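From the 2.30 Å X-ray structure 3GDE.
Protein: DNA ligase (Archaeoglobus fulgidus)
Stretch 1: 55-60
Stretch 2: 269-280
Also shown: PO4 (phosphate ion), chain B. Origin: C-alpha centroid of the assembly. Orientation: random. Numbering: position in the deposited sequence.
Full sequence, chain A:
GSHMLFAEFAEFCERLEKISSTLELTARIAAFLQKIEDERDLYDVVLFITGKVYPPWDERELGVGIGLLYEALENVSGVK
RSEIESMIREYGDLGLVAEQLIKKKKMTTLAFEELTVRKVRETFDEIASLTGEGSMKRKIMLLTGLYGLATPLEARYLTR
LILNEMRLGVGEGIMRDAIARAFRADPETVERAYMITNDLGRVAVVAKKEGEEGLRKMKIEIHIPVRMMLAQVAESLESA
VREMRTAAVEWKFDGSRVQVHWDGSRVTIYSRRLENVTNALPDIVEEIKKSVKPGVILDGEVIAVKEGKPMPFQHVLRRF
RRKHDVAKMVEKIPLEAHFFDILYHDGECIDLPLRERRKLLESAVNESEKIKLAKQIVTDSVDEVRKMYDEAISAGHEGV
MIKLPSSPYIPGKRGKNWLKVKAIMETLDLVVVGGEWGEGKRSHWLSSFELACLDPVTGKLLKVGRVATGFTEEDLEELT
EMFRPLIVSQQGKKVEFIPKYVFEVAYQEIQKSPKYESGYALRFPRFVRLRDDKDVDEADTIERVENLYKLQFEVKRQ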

ATOM      1  N   PRO A  55       4.296   9.398   2.767  1.00 32.96           N
ATOM      2  CA  PRO A  55       3.997   8.047   3.270  1.00 33.50           C
ATOM      3  C   PRO A  55       2.482   7.824   3.344  1.00 34.57           C
ATOM      4  O   PRO A  55       1.731   8.775   3.553  1.00 34.36           O
ATOM      5  CB  PRO A  55       4.603   8.063   4.671  1.00 33.39           C
ATOM      6  CG  PRO A  55       5.680   9.096   4.600  1.00 33.21           C
ATOM      7  CD  PRO A  55       5.116  10.165   3.727  1.00 32.67           C
ATOM      8  N   PRO A  56       2.023   6.575   3.141  1.00 35.64           N
ATOM      9  CA  PRO A  56       0.573   6.318   3.112  1.00 36.03           C
ATOM     10  C   PRO A  56      -0.120   6.583   4.457  1.00 36.24           C
ATOM     11  O   PRO A  56      -1.291   6.971   4.490  1.00 36.72           O
ATOM     12  CB  PRO A  56       0.482   4.830   2.742  1.00 36.16           C
ATOM     13  CG  PRO A  56       1.810   4.250   3.139  1.00 36.51           C
ATOM     14  CD  PRO A  56       2.811   5.351   2.909  1.00 35.88           C
ATOM     15  N   TRP A  57       0.608   6.386   5.547  1.00 35.85           N
ATOM     16  CA  TRP A  57       0.068   6.590   6.883  1.00 35.92           C
ATOM     17  C   TRP A  57      -0.034   8.061   7.282  1.00 35.99           C
ATOM     18  O   TRP A  57      -0.756   8.407   8.220  1.00 36.00           O
ATOM     19  CB  TRP A  57       0.918   5.830   7.889  1.00 35.41           C
ATOM     20  CG  TRP A  57       2.363   6.213   7.865  1.00 35.91           C
ATOM     21  CD1 TRP A  57       3.353   5.631   7.126  1.00 35.38           C
ATOM     22  CD2 TRP A  57       2.990   7.249   8.641  1.00 34.85           C
ATOM     23  NE1 TRP A  57       4.555   6.244   7.391  1.00 36.06           N
ATOM     24  CE2 TRP A  57       4.363   7.240   8.313  1.00 34.96           C
ATOM     25  CE3 TRP A  57       2.522   8.179   9.580  1.00 35.15           C
ATOM     26  CZ2 TRP A  57       5.279   8.133   8.881  1.00 34.89           C
ATOM     27  CZ3 TRP A  57       3.431   9.068  10.151  1.00 35.72           C
ATOM     28  CH2 TRP A  57       4.800   9.036   9.795  1.00 35.70           C
ATOM     29  N   ASP A  58       0.734   8.907   6.595  1.00 36.11           N
ATOM     30  CA  ASP A  58       0.644  10.352   6.722  1.00 36.35           C
ATOM     31  C   ASP A  58      -0.767  10.764   6.289  1.00 36.26           C
ATOM     32  O   ASP A  58      -1.288  10.252   5.308  1.00 36.17           O
ATOM     33  CB  ASP A  58       1.716  10.999   5.826  1.00 36.31           C
ATOM     34  CG  ASP A  58       1.853  12.510   6.027  1.00 36.71           C
ATOM     35  OD1 ASP A  58       0.833  13.224   6.149  1.00 35.69           O
ATOM     36  OD2 ASP A  58       3.007  12.992   6.031  1.00 37.58           O
ATOM     37  N   GLU A  59      -1.392  11.666   7.031  1.00 36.63           N
ATOM     38  CA  GLU A  59      -2.738  12.124   6.674  1.00 37.41           C
ATOM     39  C   GLU A  59      -2.769  12.956   5.381  1.00 36.68           C
ATOM     40  O   GLU A  59      -3.808  13.043   4.743  1.00 37.08           O
ATOM     41  CB  GLU A  59      -3.426  12.867   7.836  1.00 37.92           C
ATOM     42  CG  GLU A  59      -3.797  11.962   9.025  1.00 41.05           C
ATOM     43  CD  GLU A  59      -5.285  12.010   9.383  1.00 45.67           C
ATOM     44  OE1 GLU A  59      -6.110  11.497   8.582  1.00 46.82           O
ATOM     45  OE2 GLU A  59      -5.624  12.541  10.475  1.00 46.62           O
ATOM     46  N   ARG A  60      -1.633  13.534   4.992  1.00 35.96           N
ATOM     47  CA  ARG A  60      -1.531  14.302   3.740  1.00 35.36           C
ATOM     48  C   ARG A  60      -1.587  13.438   2.470  1.00 35.04           C
ATOM     49  O   ARG A  60      -0.875  12.445   2.348  1.00 34.63           O
ATOM     50  CB  ARG A  60      -0.269  15.170   3.727  1.00 35.25           C
ATOM     51  CG  ARG A  60      -0.291  16.333   4.717  1.00 34.76           C
ATOM     52  CD  ARG A  60       1.069  17.006   4.816  1.00 35.00           C
ATOM     53  NE  ARG A  60       2.088  16.075   5.278  1.00 35.76           N
ATOM     54  CZ  ARG A  60       3.392  16.336   5.340  1.00 37.73           C
ATOM     55  NH1 ARG A  60       3.868  17.516   4.965  1.00 37.92           N
ATOM     56  NH2 ARG A  60       4.226  15.403   5.786  1.00 38.57           N
ATOM     57  N   ILE A 269      -5.392   5.045  14.835  1.00 30.89           N
ATOM     58  CA  ILE A 269      -5.660   3.686  14.367  1.00 30.05           C
ATOM     59  C   ILE A 269      -5.212   3.567  12.915  1.00 29.72           C
ATOM     60  O   ILE A 269      -5.606   4.367  12.060  1.00 29.70           O
ATOM     61  CB  ILE A 269      -7.167   3.309  14.501  1.00 30.17           C
ATOM     62  CG1 ILE A 269      -7.664   3.529  15.939  1.00 29.54           C
ATOM     63  CG2 ILE A 269      -7.421   1.854  14.042  1.00 29.84           C
ATOM     64  CD1 ILE A 269      -9.165   3.372  16.107  1.00 29.76           C
ATOM     65  N   TYR A 270      -4.368   2.577  12.656  1.00 29.52           N
ATOM     66  CA  TYR A 270      -3.913   2.269  11.310  1.00 29.88           C
ATOM     67  C   TYR A 270      -4.479   0.941  10.828  1.00 29.83           C
ATOM     68  O   TYR A 270      -4.605  -0.013  11.602  1.00 30.25           O
ATOM     69  CB  TYR A 270      -2.385   2.243  11.255  1.00 30.33           C
ATOM     70  CG  TYR A 270      -1.772   3.577  11.575  1.00 30.26           C
ATOM     71  CD1 TYR A 270      -1.683   4.570  10.604  1.00 29.66           C
ATOM     72  CD2 TYR A 270      -1.292   3.855  12.853  1.00 30.89           C
ATOM     73  CE1 TYR A 270      -1.134   5.817  10.898  1.00 31.00           C
ATOM     74  CE2 TYR A 270      -0.737   5.092  13.160  1.00 31.39           C
ATOM     75  CZ  TYR A 270      -0.659   6.068  12.171  1.00 31.39           C
ATOM     76  OH  TYR A 270      -0.104   7.294  12.457  1.00 32.23           O
ATOM     77  N   SER A 271      -4.826   0.888   9.550  1.00 29.49           N
ATOM     78  CA  SER A 271      -5.332  -0.334   8.942  1.00 29.40           C
ATOM     79  C   SER A 271      -4.183  -1.277   8.542  1.00 29.58           C
ATOM     80  O   SER A 271      -3.012  -1.007   8.826  1.00 29.47           O
ATOM     81  CB  SER A 271      -6.197   0.016   7.736  1.00 29.48           C
ATOM     82  OG  SER A 271      -5.409   0.608   6.714  1.00 29.93           O
ATOM     83  N   ARG A 272      -4.532  -2.392   7.902  1.00 29.95           N
ATOM     84  CA  ARG A 272      -3.571  -3.406   7.448  1.00 30.45           C
ATOM     85  C   ARG A 272      -2.519  -2.801   6.526  1.00 30.54           C
ATOM     86  O   ARG A 272      -1.347  -3.154   6.616  1.00 29.96           O
ATOM     87  CB  ARG A 272      -4.337  -4.583   6.790  1.00 30.44           C
ATOM     88  CG  ARG A 272      -3.609  -5.515   5.812  1.00 29.90           C
ATOM     89  CD  ARG A 272      -2.564  -6.452   6.422  1.00 30.77           C
ATOM     90  NE  ARG A 272      -1.261  -5.949   6.030  1.00 34.49           N
ATOM     91  CZ  ARG A 272      -0.442  -6.489   5.133  1.00 33.12           C
ATOM     92  NH1 ARG A 272      -0.713  -7.636   4.526  1.00 30.47           N
ATOM     93  NH2 ARG A 272       0.692  -5.864   4.879  1.00 36.19           N
ATOM     94  N   ARG A 273      -2.946  -1.875   5.664  1.00 31.23           N
ATOM     95  CA  ARG A 273      -2.036  -1.194   4.728  1.00 32.48           C
ATOM     96  C   ARG A 273      -1.558   0.143   5.299  1.00 33.05           C
ATOM     97  O   ARG A 273      -0.975   0.978   4.590  1.00 33.07           O
ATOM     98  CB  ARG A 273      -2.674  -0.983   3.341  1.00 32.49           C
ATOM     99  CG  ARG A 273      -3.768  -1.969   2.883  1.00 33.07           C
ATOM    100  CD  ARG A 273      -3.455  -3.471   3.007  1.00 34.62           C
ATOM    101  NE  ARG A 273      -2.271  -3.951   2.293  1.00 35.20           N
ATOM    102  CZ  ARG A 273      -2.066  -5.229   1.947  1.00 35.15           C
ATOM    103  NH1 ARG A 273      -2.968  -6.166   2.227  1.00 34.48           N
ATOM    104  NH2 ARG A 273      -0.950  -5.582   1.316  1.00 34.12           N
ATOM    105  N   LEU A 274      -1.813   0.317   6.598  1.00 33.70           N
ATOM    106  CA  LEU A 274      -1.405   1.477   7.367  1.00 34.54           C
ATOM    107  C   LEU A 274      -1.999   2.798   6.868  1.00 35.38           C
ATOM    108  O   LEU A 274      -1.310   3.808   6.845  1.00 35.60           O
ATOM    109  CB  LEU A 274       0.127   1.559   7.509  1.00 34.55           C
ATOM    110  CG  LEU A 274       0.860   0.345   8.089  1.00 34.13           C
ATOM    111  CD1 LEU A 274       2.349   0.601   8.087  1.00 34.97           C
ATOM    112  CD2 LEU A 274       0.387  -0.005   9.491  1.00 32.41           C
ATOM    113  N   GLU A 275      -3.271   2.778   6.475  1.00 35.89           N
ATOM    114  CA  GLU A 275      -4.039   4.003   6.287  1.00 37.07           C
ATOM    115  C   GLU A 275      -4.489   4.458   7.667  1.00 36.67           C
ATOM    116  O   GLU A 275      -4.900   3.629   8.488  1.00 36.69           O
ATOM    117  CB  GLU A 275      -5.274   3.761   5.406  1.00 36.82           C
ATOM    118  CG  GLU A 275      -6.069   5.030   5.044  1.00 38.84           C
ATOM    119  CD  GLU A 275      -7.559   4.774   4.728  1.00 39.75           C
ATOM    120  OE1 GLU A 275      -7.954   3.599   4.512  1.00 43.85           O
ATOM    121  OE2 GLU A 275      -8.343   5.761   4.689  1.00 42.65           O
ATOM    122  N   ASN A 276      -4.404   5.765   7.917  1.00 36.46           N
ATOM    123  CA  ASN A 276      -4.930   6.366   9.142  1.00 36.39           C
ATOM    124  C   ASN A 276      -6.467   6.373   9.081  1.00 36.17           C
ATOM    125  O   ASN A 276      -7.073   7.132   8.320  1.00 36.16           O
ATOM    126  CB  ASN A 276      -4.359   7.782   9.334  1.00 36.06           C
ATOM    127  CG  ASN A 276      -4.575   8.337  10.744  1.00 36.37           C
ATOM    128  OD1 ASN A 276      -3.707   9.029  11.287  1.00 36.63           O
ATOM    129  ND2 ASN A 276      -5.726   8.052  11.333  1.00 35.71           N
ATOM    130  N   VAL A 277      -7.086   5.499   9.866  1.00 36.08           N
ATOM    131  CA  VAL A 277      -8.545   5.328   9.844  1.00 36.02           C
ATOM    132  C   VAL A 277      -9.171   5.796  11.170  1.00 36.36           C
ATOM    133  O   VAL A 277     -10.313   5.461  11.485  1.00 36.51           O
ATOM    134  CB  VAL A 277      -8.954   3.838   9.533  1.00 36.03           C
ATOM    135  CG1 VAL A 277      -8.601   3.442   8.100  1.00 34.19           C
ATOM    136  CG2 VAL A 277      -8.323   2.858  10.535  1.00 35.21           C
ATOM    137  N   THR A 278      -8.414   6.575  11.934  1.00 36.68           N
ATOM    138  CA  THR A 278      -8.834   7.059  13.260  1.00 37.45           C
ATOM    139  C   THR A 278     -10.165   7.833  13.258  1.00 38.10           C
ATOM    140  O   THR A 278     -11.044   7.547  14.069  1.00 38.50           O
ATOM    141  CB  THR A 278      -7.732   7.923  13.898  1.00 37.19           C
ATOM    142  OG1 THR A 278      -6.483   7.238  13.781  1.00 37.50           O
ATOM    143  CG2 THR A 278      -8.018   8.195  15.377  1.00 36.71           C
ATOM    144  N   ASN A 279     -10.303   8.794  12.347  1.00 38.74           N
ATOM    145  CA  ASN A 279     -11.504   9.633  12.266  1.00 39.71           C
ATOM    146  C   ASN A 279     -12.736   8.861  11.794  1.00 39.73           C
ATOM    147  O   ASN A 279     -13.871   9.286  12.035  1.00 40.17           O
ATOM    148  CB  ASN A 279     -11.263  10.859  11.368  1.00 39.80           C
ATOM    149  CG  ASN A 279     -10.183  11.773  11.910  1.00 41.16           C
ATOM    150  OD1 ASN A 279      -9.883  11.761  13.107  1.00 43.23           O
ATOM    151  ND2 ASN A 279      -9.573  12.558  11.031  1.00 42.87           N
ATOM    152  N   ALA A 280     -12.503   7.732  11.126  1.00 39.31           N
ATOM    153  CA  ALA A 280     -13.586   6.864  10.675  1.00 38.61           C
ATOM    154  C   ALA A 280     -14.123   6.000  11.816  1.00 38.08           C
ATOM    155  O   ALA A 280     -15.226   5.463  11.721  1.00 37.95           O
ATOM    156  CB  ALA A 280     -13.123   5.996   9.509  1.00 38.37           C
TER
HETATM  157  P   PO4 B 556      -2.388 -10.782   4.836  1.00 32.49           P
HETATM  158  O1  PO4 B 556      -2.849  -9.742   5.837  1.00 33.14           O
HETATM  159  O2  PO4 B 556      -1.742 -11.899   5.612  1.00 31.51           O
HETATM  160  O3  PO4 B 556      -3.560 -11.340   4.059  1.00 31.33           O
HETATM  161  O4  PO4 B 556      -1.401 -10.154   3.893  1.00 32.73           O
HETATM  162  O   HOH W   1      -3.566   7.658   6.117  1.00 33.72           O
HETATM  163  O   HOH W   2      -0.758   9.629  10.944  1.00 48.20           O
HETATM  164  O   HOH W   3      -8.226   9.276  10.210  1.00 42.57           O

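Two segments of the DNA ligase chain, more than 200 residues apart in sequence, meet in a small contact that buries 340 Å² and has no direct hydrogen bond across it; van der Waals packing and bridging waters join them. Stretch 1 is irregular, a type I turn from P55 to D58 closed by a weak bond from D58 N to P55 O (3.2 Å). Stretch 2 enters as a strand, reverses through a type I turn from S271 to L274, and runs back beside itself, so that S271 N bonds to E275 O and V277 N to I269 O, both at 2.9 Å. I269 N also donates to T278 OG1 (2.7 Å), tying the start of the segment to its return.

Y270 points toward stretch 1, and its ring carbon CE1 lies 3.6 Å from W57 CB, an apolar contact in which the methylene of W57 meets the tyrosine ring obliquely. Water 2 donates both to Y270 OH (2.9 Å) and to W57 O (3.0 Å), linking the phenol to the tryptophan backbone. S271 faces its own loop: L274 N reaches S271 O (2.9 Å), and E275 N donates to S271 OG (3.1 Å), which steadies the turn. R272 is out of reach of stretch 1; its NH1 lies 2.7 Å from O4 of a phosphate ion, probably from the crystallisation liquor.

At L274, which has positive phi, the backbone itself makes the contact. L274 O sits 3.1 Å from W57 CA and 3.8 Å from P56 C; W57 N is 3.5 Å from the same oxygen, but the angle is too poor for a hydrogen bond. Alongside, L274 CB and W57 CB pack at 4.4 Å. The CA atoms of W57 and E275 are 4.9 Å apart, the closest backbone register, yet the E275 side chain points away and adds little.

N276 points back toward stretch 1, its CB 3.8 Å from W57 O. Its backbone is joined across the gap by water 1, which accepts from N276 N (2.7 Å) and donates to P56 O (2.9 Å), pairing an amide and a carbonyl too far apart to bond directly. V277 turns away. Near the end, N279 points toward E59, with N279 ND2 4.0 Å from E59 OE2, too long for a hydrogen bond. Water 3 spans this edge instead, accepting from N279 N (3.0 Å) and donating weakly to E59 OE1 (3.5 Å) and N276 O (3.1 Å).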